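Local coordinates for protein HMG-CoA Lyase (Bacillus subtilis subsp. subtilis, PDB 1YDO) that is of unannotated function but belongs to the HMGL-like family and folds as a TIM barrel around a parallel inner sheet, at residues A[132-146]-A[169-183]. Residues are numbered along the deposited sequence; the frame is centred on the assembly and turned at random.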
loop_
_atom_site.group_PDB
_atom_site.type_symbol
_atom_site.label_atom_id
_atom_site.label_comp_id
_atom_site.label_asym_id
_atom_site.label_seq_id
_atom_site.Cartn_x
_atom_site.Cartn_y
_atom_site.Cartn_z
ATOM N N GLN A 132 -8.777 35.704 4.011
ATOM C CA GLN A 132 -9.866 35.883 3.059
ATOM C C GLN A 132 -10.041 37.349 2.704
ATOM O O GLN A 132 -10.247 37.704 1.541
ATOM C CB GLN A 132 -11.169 35.320 3.633
ATOM C CG GLN A 132 -11.031 33.866 4.089
ATOM C CD GLN A 132 -12.361 33.167 4.358
ATOM O OE1 GLN A 132 -13.220 33.677 5.084
ATOM N NE2 GLN A 132 -12.525 31.978 3.783
ATOM N N LYS A 133 -9.939 38.201 3.719
ATOM C CA LYS A 133 -10.088 39.632 3.528
ATOM C C LYS A 133 -9.059 40.124 2.512
ATOM O O LYS A 133 -9.207 41.199 1.919
ATOM C CB LYS A 133 -9.915 40.361 4.868
ATOM C CG LYS A 133 -10.427 41.804 4.862
ATOM C CD LYS A 133 -10.252 42.502 6.210
ATOM C CE LYS A 133 -8.784 42.678 6.574
ATOM N NZ LYS A 133 -8.627 43.375 7.880
ATOM N N ALA A 134 -8.015 39.331 2.309
ATOM C CA ALA A 134 -6.980 39.693 1.353
ATOM C C ALA A 134 -7.225 38.989 0.022
ATOM O O ALA A 134 -6.340 38.948 -0.834
ATOM C CB ALA A 134 -5.605 39.323 1.899
ATOM N N ASN A 135 -8.430 38.449 -0.150
ATOM C CA ASN A 135 -8.802 37.742 -1.371
ATOM C C ASN A 135 -7.949 36.504 -1.543
ATOM O O ASN A 135 -7.411 36.245 -2.629
ATOM C CB ASN A 135 -8.630 38.628 -2.603
ATOM C CG ASN A 135 -9.387 39.923 -2.491
ATOM O OD1 ASN A 135 -10.595 39.928 -2.247
ATOM N ND2 ASN A 135 -8.684 41.038 -2.673
ATOM N N LEU A 136 -7.822 35.742 -0.464
ATOM C CA LEU A 136 -7.025 34.518 -0.460
ATOM C C LEU A 136 -7.883 33.355 0.008
ATOM O O LEU A 136 -8.562 33.452 1.025
ATOM C CB LEU A 136 -5.848 34.689 0.495
ATOM C CG LEU A 136 -4.512 34.181 -0.010
ATOM C CD1 LEU A 136 -4.173 34.922 -1.289
ATOM C CD2 LEU A 136 -3.438 34.410 1.037
ATOM N N THR A 137 -7.859 32.253 -0.725
ATOM C CA THR A 137 -8.645 31.093 -0.322
ATOM C C THR A 137 -7.961 30.398 0.842
ATOM O O THR A 137 -6.743 30.276 0.862
ATOM C CB THR A 137 -8.782 30.126 -1.474
ATOM O OG1 THR A 137 -7.480 29.822 -1.983
ATOM C CG2 THR A 137 -9.613 30.759 -2.579
ATOM N N THR A 138 -8.742 29.943 1.811
ATOM C CA THR A 138 -8.159 29.290 2.967
ATOM C C THR A 138 -8.495 27.819 3.049
ATOM O O THR A 138 -9.528 27.371 2.552
ATOM C CB THR A 138 -8.626 29.935 4.272
ATOM O OG1 THR A 138 -10.046 29.761 4.406
ATOM C CG2 THR A 138 -8.264 31.417 4.291
ATOM N N ARG A 139 -7.617 27.083 3.720
ATOM C CA ARG A 139 -7.767 25.654 3.912
ATOM C C ARG A 139 -7.213 25.307 5.282
ATOM O O ARG A 139 -6.177 25.838 5.676
ATOM C CB ARG A 139 -6.979 24.918 2.844
ATOM C CG ARG A 139 -7.145 23.434 2.878
ATOM C CD ARG A 139 -5.999 22.787 2.155
ATOM N NE ARG A 139 -6.286 21.401 1.839
ATOM C CZ ARG A 139 -5.371 20.521 1.469
ATOM N NH1 ARG A 139 -4.101 20.895 1.382
ATOM N NH2 ARG A 139 -5.742 19.283 1.172
ATOM N N ALA A 140 -7.894 24.415 5.997
ATOM C CA ALA A 140 -7.465 24.007 7.330
ATOM C C ALA A 140 -6.900 22.586 7.334
ATOM O O ALA A 140 -7.390 21.697 6.636
ATOM C CB ALA A 140 -8.631 24.118 8.317
ATOM N N TYR A 141 -5.870 22.392 8.148
ATOM C CA TYR A 141 -5.197 21.117 8.280
ATOM C C TYR A 141 -5.389 20.588 9.685
ATOM O O TYR A 141 -4.609 20.912 10.574
ATOM C CB TYR A 141 -3.706 21.310 8.038
ATOM C CG TYR A 141 -3.197 20.697 6.768
ATOM C CD1 TYR A 141 -3.288 19.327 6.563
ATOM C CD2 TYR A 141 -2.612 21.486 5.771
ATOM C CE1 TYR A 141 -2.817 18.752 5.408
ATOM C CE2 TYR A 141 -2.131 20.918 4.603
ATOM C CZ TYR A 141 -2.239 19.551 4.433
ATOM O OH TYR A 141 -1.774 18.956 3.292
ATOM N N LEU A 142 -6.419 19.787 9.902
ATOM C CA LEU A 142 -6.644 19.238 11.232
ATOM C C LEU A 142 -5.835 17.942 11.333
ATOM O O LEU A 142 -6.059 17.004 10.575
ATOM C CB LEU A 142 -8.129 18.956 11.415
ATOM C CG LEU A 142 -8.673 19.139 12.824
ATOM C CD1 LEU A 142 -10.113 18.655 12.860
ATOM C CD2 LEU A 142 -7.834 18.371 13.821
ATOM N N SER A 143 -4.892 17.878 12.260
ATOM C CA SER A 143 -4.089 16.680 12.362
ATOM C C SER A 143 -4.487 15.813 13.532
ATOM O O SER A 143 -5.319 16.198 14.351
ATOM C CB SER A 143 -2.608 17.023 12.469
ATOM O OG SER A 143 -2.350 17.769 13.631
ATOM N N THR A 144 -3.884 14.626 13.577
ATOM C CA THR A 144 -4.110 13.626 14.608
ATOM C C THR A 144 -5.593 13.274 14.782
ATOM O O THR A 144 -6.051 13.017 15.894
ATOM C CB THR A 144 -3.476 14.092 15.949
ATOM O OG1 THR A 144 -3.405 12.988 16.855
ATOM C CG2 THR A 144 -4.284 15.193 16.579
ATOM N N VAL A 145 -6.336 13.232 13.672
ATOM C CA VAL A 145 -7.757 12.912 13.730
ATOM C C VAL A 145 -8.015 11.413 13.818
ATOM O O VAL A 145 -9.089 10.990 14.237
ATOM C CB VAL A 145 -8.521 13.478 12.509
ATOM C CG1 VAL A 145 -8.291 14.963 12.399
ATOM C CG2 VAL A 145 -8.084 12.793 11.251
ATOM N N PHE A 146 -7.027 10.609 13.436
ATOM C CA PHE A 146 -7.165 9.152 13.487
ATOM C C PHE A 146 -6.274 8.543 14.559
ATOM O O PHE A 146 -5.802 7.416 14.410
ATOM C CB PHE A 146 -6.804 8.534 12.138
ATOM C CG PHE A 146 -7.801 8.809 11.064
ATOM C CD1 PHE A 146 -9.043 8.202 11.091
ATOM C CD2 PHE A 146 -7.503 9.691 10.025
ATOM C CE1 PHE A 146 -9.980 8.471 10.098
ATOM C CE2 PHE A 146 -8.439 9.968 9.021
ATOM C CZ PHE A 146 -9.677 9.357 9.061
ATOM N N PHE A 169 -15.689 29.354 10.879
ATOM C CA PHE A 169 -14.812 30.497 10.625
ATOM C C PHE A 169 -14.899 30.955 9.162
ATOM O O PHE A 169 -14.726 32.134 8.864
ATOM C CB PHE A 169 -13.355 30.137 10.960
ATOM C CG PHE A 169 -13.102 29.870 12.426
ATOM C CD1 PHE A 169 -11.893 29.298 12.842
ATOM C CD2 PHE A 169 -14.054 30.189 13.390
ATOM C CE1 PHE A 169 -11.636 29.045 14.196
ATOM C CE2 PHE A 169 -13.806 29.940 14.748
ATOM C CZ PHE A 169 -12.593 29.365 15.151
ATOM N N GLY A 170 -15.161 30.022 8.250
ATOM C CA GLY A 170 -15.259 30.388 6.851
ATOM C C GLY A 170 -14.262 29.679 5.955
ATOM O O GLY A 170 -14.126 30.015 4.774
ATOM N N ILE A 171 -13.560 28.692 6.500
ATOM C CA ILE A 171 -12.584 27.949 5.711
ATOM C C ILE A 171 -13.284 27.306 4.527
ATOM O O ILE A 171 -14.498 27.148 4.529
ATOM C CB ILE A 171 -11.930 26.847 6.544
ATOM C CG1 ILE A 171 -13.015 25.928 7.108
ATOM C CG2 ILE A 171 -11.081 27.463 7.654
ATOM C CD1 ILE A 171 -12.466 24.684 7.791
ATOM N N SER A 172 -12.524 26.921 3.517
ATOM C CA SER A 172 -13.139 26.322 2.346
ATOM C C SER A 172 -13.011 24.800 2.287
ATOM O O SER A 172 -13.837 24.120 1.668
ATOM C CB SER A 172 -12.538 26.943 1.089
ATOM O OG SER A 172 -12.619 28.358 1.154
ATOM N N GLU A 173 -11.981 24.272 2.945
ATOM C CA GLU A 173 -11.726 22.839 2.954
ATOM C C GLU A 173 -11.032 22.403 4.237
ATOM O O GLU A 173 -10.068 23.016 4.667
ATOM C CB GLU A 173 -10.846 22.484 1.770
ATOM C CG GLU A 173 -10.818 21.028 1.449
ATOM C CD GLU A 173 -10.274 20.779 0.062
ATOM O OE1 GLU A 173 -9.039 20.728 -0.087
ATOM O OE2 GLU A 173 -11.082 20.661 -0.886
ATOM N N LEU A 174 -11.524 21.336 4.844
ATOM C CA LEU A 174 -10.921 20.853 6.062
ATOM C C LEU A 174 -10.192 19.548 5.749
ATOM O O LEU A 174 -10.813 18.520 5.494
ATOM C CB LEU A 174 -11.999 20.625 7.106
ATOM C CG LEU A 174 -11.606 20.705 8.569
ATOM C CD1 LEU A 174 -12.785 20.244 9.406
ATOM C CD2 LEU A 174 -10.405 19.827 8.855
ATOM N N SER A 175 -8.865 19.582 5.771
ATOM C CA SER A 175 -8.092 18.390 5.452
ATOM C C SER A 175 -7.770 17.608 6.701
ATOM O O SER A 175 -6.975 18.046 7.527
ATOM C CB SER A 175 -6.810 18.783 4.713
ATOM O OG SER A 175 -6.014 17.664 4.422
ATOM N N LEU A 176 -8.400 16.443 6.831
ATOM C CA LEU A 176 -8.196 15.550 7.984
ATOM C C LEU A 176 -6.986 14.671 7.737
ATOM O O LEU A 176 -6.867 14.072 6.680
ATOM C CB LEU A 176 -9.419 14.653 8.170
ATOM C CG LEU A 176 -10.749 15.392 8.084
ATOM C CD1 LEU A 176 -11.866 14.384 8.096
ATOM C CD2 LEU A 176 -10.872 16.371 9.231
ATOM N N GLY A 177 -6.102 14.567 8.716
ATOM C CA GLY A 177 -4.933 13.755 8.499
ATOM C C GLY A 177 -4.644 12.644 9.485
ATOM O O GLY A 177 -5.070 12.663 10.642
ATOM N N ASP A 178 -3.894 11.660 8.995
ATOM C CA ASP A 178 -3.476 10.510 9.778
ATOM C C ASP A 178 -2.011 10.727 10.110
ATOM O O ASP A 178 -1.126 10.216 9.436
ATOM C CB ASP A 178 -3.625 9.230 8.957
ATOM C CG ASP A 178 -3.297 7.982 9.763
ATOM O OD1 ASP A 178 -3.197 6.891 9.162
ATOM O OD2 ASP A 178 -3.144 8.096 11.002
ATOM N N THR A 179 -1.761 11.493 11.155
ATOM C CA THR A 179 -0.402 11.788 11.538
ATOM C C THR A 179 0.440 10.547 11.819
ATOM O O THR A 179 1.376 10.244 11.069
ATOM C CB THR A 179 -0.379 12.715 12.754
ATOM O OG1 THR A 179 -1.145 13.884 12.458
ATOM C CG2 THR A 179 1.036 13.124 13.088
ATOM N N ILE A 180 0.119 9.821 12.887
ATOM C CA ILE A 180 0.902 8.646 13.245
ATOM C C ILE A 180 0.869 7.621 12.125
ATOM O O ILE A 180 1.806 6.844 11.968
ATOM C CB ILE A 180 0.397 8.007 14.581
ATOM C CG1 ILE A 180 -0.864 7.174 14.343
ATOM C CG2 ILE A 180 0.092 9.098 15.593
ATOM C CD1 ILE A 180 -2.056 7.977 13.826
ATOM N N GLY A 181 -0.204 7.644 11.338
ATOM C CA GLY A 181 -0.347 6.704 10.237
ATOM C C GLY A 181 -0.949 5.377 10.668
ATOM O O GLY A 181 -0.664 4.335 10.077
ATOM N N ALA A 182 -1.785 5.409 11.700
ATOM C CA ALA A 182 -2.399 4.185 12.201
ATOM C C ALA A 182 -3.911 4.160 11.998
ATOM O O ALA A 182 -4.669 3.977 12.952
ATOM C CB ALA A 182 -2.059 4.002 13.677
ATOM N N ALA A 183 -4.340 4.341 10.751
ATOM C CA ALA A 183 -5.757 4.330 10.401
ATOM C C ALA A 183 -6.011 3.126 9.515
ATOM O O ALA A 183 -5.158 2.754 8.715
ATOM C CB ALA A 183 -6.127 5.605 9.662
#
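Strands 137-143 and 174-177 run parallel, their axes 20° apart, with Ala140, Tyr141 and Leu142 paired to Leu174, Ser175 and Leu176; Ala140 N donates to Glu173 O (2.9 Å) and Ala140 O accepts from Ser175 N (2.7 Å), both nearly straight bonds. The two faces of this TIM-barrel strand pair differ sharply in character. On one, Arg139 stays extended, CG anti to the backbone N (chi1 -176°), which carries NE alongside the Glu173 carboxylate; NE and Glu173 OE1 form a 3.4 Å salt bridge, with the guanidinium and carboxylate planes 66° apart. Ser175 OG lies over a face of that guanidinium and 3.5 Å from Tyr141 CE1. Asp231 OD2 forms a salt bridge to Arg139 NH2 and Asp231 OD1 a hydrogen bond with Ser175 OG, while Lys10 is a second partner for Glu173. The other face is apolar: Leu174 CD2 packs on Leu142 CB, and Ala140 meets Ile171. Past the strands, Thr144 N donates to Thr179 OG1 (3.1 Å), and Phe146 CG touches Ala183 CB at 3.9 Å. Helix 156-169 completes the beta-alpha-beta crossover and covers Leu142 and Leu174, while strand 97-103 pairs with the far edge of 137-143.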